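Side-chain contact in putative hemoglobin-like oxygen-binding protein (Pseudoalteromonas haloplanktis, PDB 4UUR), which binds heme and, as a cold-adapted group II truncated hemoglobin, probably binds and carries oxygen: residues A38-D43 against N114-L119. Sequence-based numbering, arbitrary orientation.
Sequences ANRFYD and NKTLDL
Arg40 and Phe41 meet Thr116 and Leu119 in a helix-helix contact without any hydrogen bond across it, joining helix 31-45 to helix 103-120 of the truncated globin fold. The axes of the two segments approach to 8.9 Å, and their N-to-C directions make an angle of 135°, halfway between perpendicular and antiparallel. The side chain of Thr116 leaves its helix toward the facing one, and its hydroxyl settles against the backbone of Phe41, with OG1 3.3 Å from Phe41 CA. Although Phe41 N is near, the angle is poor for a bond; OG1 instead hydrogen-bonds Cys112 O, one turn back in its own helix. The methyl lies alongside the start of the Arg40 chain, CG2 of Thr116 being 3.9 Å from CG of Arg40. With CG trans to the backbone N (chi1 174°), that chain first passes Thr116, then bends at chi2 and chi3 and carries its guanidinium to Leu119, whose CD1 lies over one face, offset toward the group's rim. NH2 of Arg40 forms a salt bridge with Glu120. Replacing Arg40 by alanine would probably leave Glu120 without this partner and Leu119 CD1 without the flat group it rests on. The side chain of Phe41, its ring meeting those of Trp109 and Phe69, is about 7 Å from the bound heme. The join thus passes from close van der Waals contact, its hydroxyl satisfied within its own helix, to a more exposed end where Arg40 reaches past Leu119 to Glu120.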
loop_
_atom_site.group_PDB
_atom_site.type_symbol
_atom_site.label_atom_id
_atom_site.label_comp_id
_atom_site.label_asym_id
_atom_site.label_seq_id
_atom_site.Cartn_x
_atom_site.Cartn_y
_atom_site.Cartn_z
ATOM N N ALA A 38 -2.114 -5.203 -4.146
ATOM C CA ALA A 38 -3.143 -4.553 -3.377
ATOM C C ALA A 38 -3.942 -5.610 -2.623
ATOM O O ALA A 38 -4.222 -5.483 -1.423
ATOM C CB ALA A 38 -4.050 -3.758 -4.318
ATOM N N ASN A 39 -4.303 -6.675 -3.330
ATOM C CA ASN A 39 -5.096 -7.696 -2.741
ATOM C C ASN A 39 -4.383 -8.531 -1.742
ATOM O O ASN A 39 -4.981 -8.869 -0.757
ATOM C CB ASN A 39 -5.796 -8.565 -3.782
ATOM C CG ASN A 39 -7.016 -7.875 -4.345
ATOM O OD1 ASN A 39 -7.906 -7.451 -3.621
ATOM N ND2 ASN A 39 -7.015 -7.676 -5.615
ATOM N N ARG A 40 -3.148 -8.896 -2.012
ATOM C CA ARG A 40 -2.319 -9.662 -1.075
ATOM C C ARG A 40 -2.096 -8.872 0.222
ATOM O O ARG A 40 -2.143 -9.436 1.314
ATOM C CB ARG A 40 -0.969 -9.909 -1.701
ATOM C CG ARG A 40 0.079 -10.567 -0.787
ATOM C CD ARG A 40 -0.106 -12.055 -0.675
ATOM N NE ARG A 40 0.312 -12.687 -1.916
ATOM C CZ ARG A 40 0.272 -13.993 -2.153
ATOM N NH1 ARG A 40 -0.188 -14.869 -1.266
ATOM N NH2 ARG A 40 0.721 -14.434 -3.295
ATOM N N PHE A 41 -1.846 -7.572 0.085
ATOM C CA PHE A 41 -1.653 -6.661 1.218
ATOM C C PHE A 41 -2.817 -6.753 2.207
ATOM O O PHE A 41 -2.607 -6.981 3.387
ATOM C CB PHE A 41 -1.499 -5.203 0.708
ATOM C CG PHE A 41 -1.325 -4.188 1.802
ATOM C CD1 PHE A 41 -0.202 -4.191 2.611
ATOM C CD2 PHE A 41 -2.298 -3.266 2.058
ATOM C CE1 PHE A 41 -0.062 -3.279 3.633
ATOM C CE2 PHE A 41 -2.147 -2.333 3.054
ATOM C CZ PHE A 41 -1.020 -2.328 3.830
ATOM N N TYR A 42 -4.040 -6.589 1.711
ATOM C CA TYR A 42 -5.226 -6.625 2.560
ATOM C C TYR A 42 -5.535 -8.047 3.001
ATOM O O TYR A 42 -6.055 -8.271 4.092
ATOM C CB TYR A 42 -6.409 -5.984 1.792
ATOM C CG TYR A 42 -6.245 -4.457 1.698
ATOM C CD1 TYR A 42 -6.229 -3.680 2.853
ATOM C CD2 TYR A 42 -6.060 -3.827 0.496
ATOM C CE1 TYR A 42 -6.007 -2.304 2.809
ATOM C CE2 TYR A 42 -5.889 -2.444 0.419
ATOM C CZ TYR A 42 -5.855 -1.675 1.592
ATOM O OH TYR A 42 -5.660 -0.302 1.568
ATOM N N ASP A 43 -5.215 -9.020 2.164
ATOM C CA ASP A 43 -5.440 -10.403 2.532
ATOM C C ASP A 43 -4.675 -10.778 3.783
ATOM O O ASP A 43 -5.199 -11.457 4.670
ATOM C CB ASP A 43 -5.048 -11.290 1.370
ATOM C CG ASP A 43 -6.193 -11.450 0.345
ATOM O OD1 ASP A 43 -7.317 -10.938 0.587
ATOM O OD2 ASP A 43 -5.958 -12.121 -0.667
ATOM N N ASN A 114 5.932 -5.374 3.407
ATOM C CA ASN A 114 7.127 -6.277 3.308
ATOM C C ASN A 114 6.772 -7.725 2.941
ATOM O O ASN A 114 7.286 -8.299 1.981
ATOM C CB ASN A 114 7.939 -6.248 4.613
ATOM C CG ASN A 114 8.637 -4.902 4.840
ATOM O OD1 ASN A 114 8.953 -4.172 3.905
ATOM N ND2 ASN A 114 8.819 -4.545 6.095
ATOM N N LYS A 115 5.889 -8.321 3.706
ATOM C CA LYS A 115 5.442 -9.671 3.397
ATOM C C LYS A 115 4.850 -9.808 1.996
ATOM O O LYS A 115 5.076 -10.839 1.310
ATOM C CB LYS A 115 4.419 -10.115 4.421
ATOM C CG LYS A 115 5.035 -10.380 5.789
ATOM C CD LYS A 115 4.002 -10.941 6.748
ATOM C CE LYS A 115 4.236 -12.416 7.051
ATOM N NZ LYS A 115 5.272 -12.515 8.128
ATOM N N THR A 116 4.087 -8.784 1.580
ATOM C CA THR A 116 3.477 -8.750 0.273
ATOM C C THR A 116 4.545 -8.690 -0.833
ATOM O O THR A 116 4.466 -9.406 -1.834
ATOM C CB THR A 116 2.557 -7.498 0.157
ATOM O OG1 THR A 116 1.447 -7.656 1.057
ATOM C CG2 THR A 116 2.041 -7.269 -1.286
ATOM N N LEU A 117 5.486 -7.772 -0.685
ATOM C CA LEU A 117 6.517 -7.554 -1.695
ATOM C C LEU A 117 7.492 -8.735 -1.828
ATOM O O LEU A 117 7.872 -9.078 -2.958
ATOM C CB LEU A 117 7.286 -6.262 -1.424
ATOM C CG LEU A 117 6.415 -5.012 -1.597
ATOM C CD1 LEU A 117 7.158 -3.777 -1.167
ATOM C CD2 LEU A 117 5.948 -4.853 -3.010
ATOM N N ASP A 118 7.829 -9.385 -0.716
ATOM C CA ASP A 118 8.528 -10.676 -0.789
ATOM C C ASP A 118 7.784 -11.692 -1.664
ATOM O O ASP A 118 8.399 -12.411 -2.463
ATOM C CB ASP A 118 8.765 -11.298 0.616
ATOM C CG ASP A 118 9.859 -10.592 1.379
ATOM O OD1 ASP A 118 10.490 -9.699 0.783
ATOM O OD2 ASP A 118 10.058 -10.869 2.586
ATOM N N LEU A 119 6.474 -11.788 -1.516
ATOM C CA LEU A 119 5.791 -12.800 -2.312
ATOM C C LEU A 119 5.514 -12.341 -3.750
ATOM O O LEU A 119 5.376 -13.166 -4.629
ATOM C CB LEU A 119 4.504 -13.245 -1.635
ATOM C CG LEU A 119 4.674 -14.173 -0.443
ATOM C CD1 LEU A 119 3.514 -14.034 0.504
ATOM C CD2 LEU A 119 4.829 -15.595 -0.877
#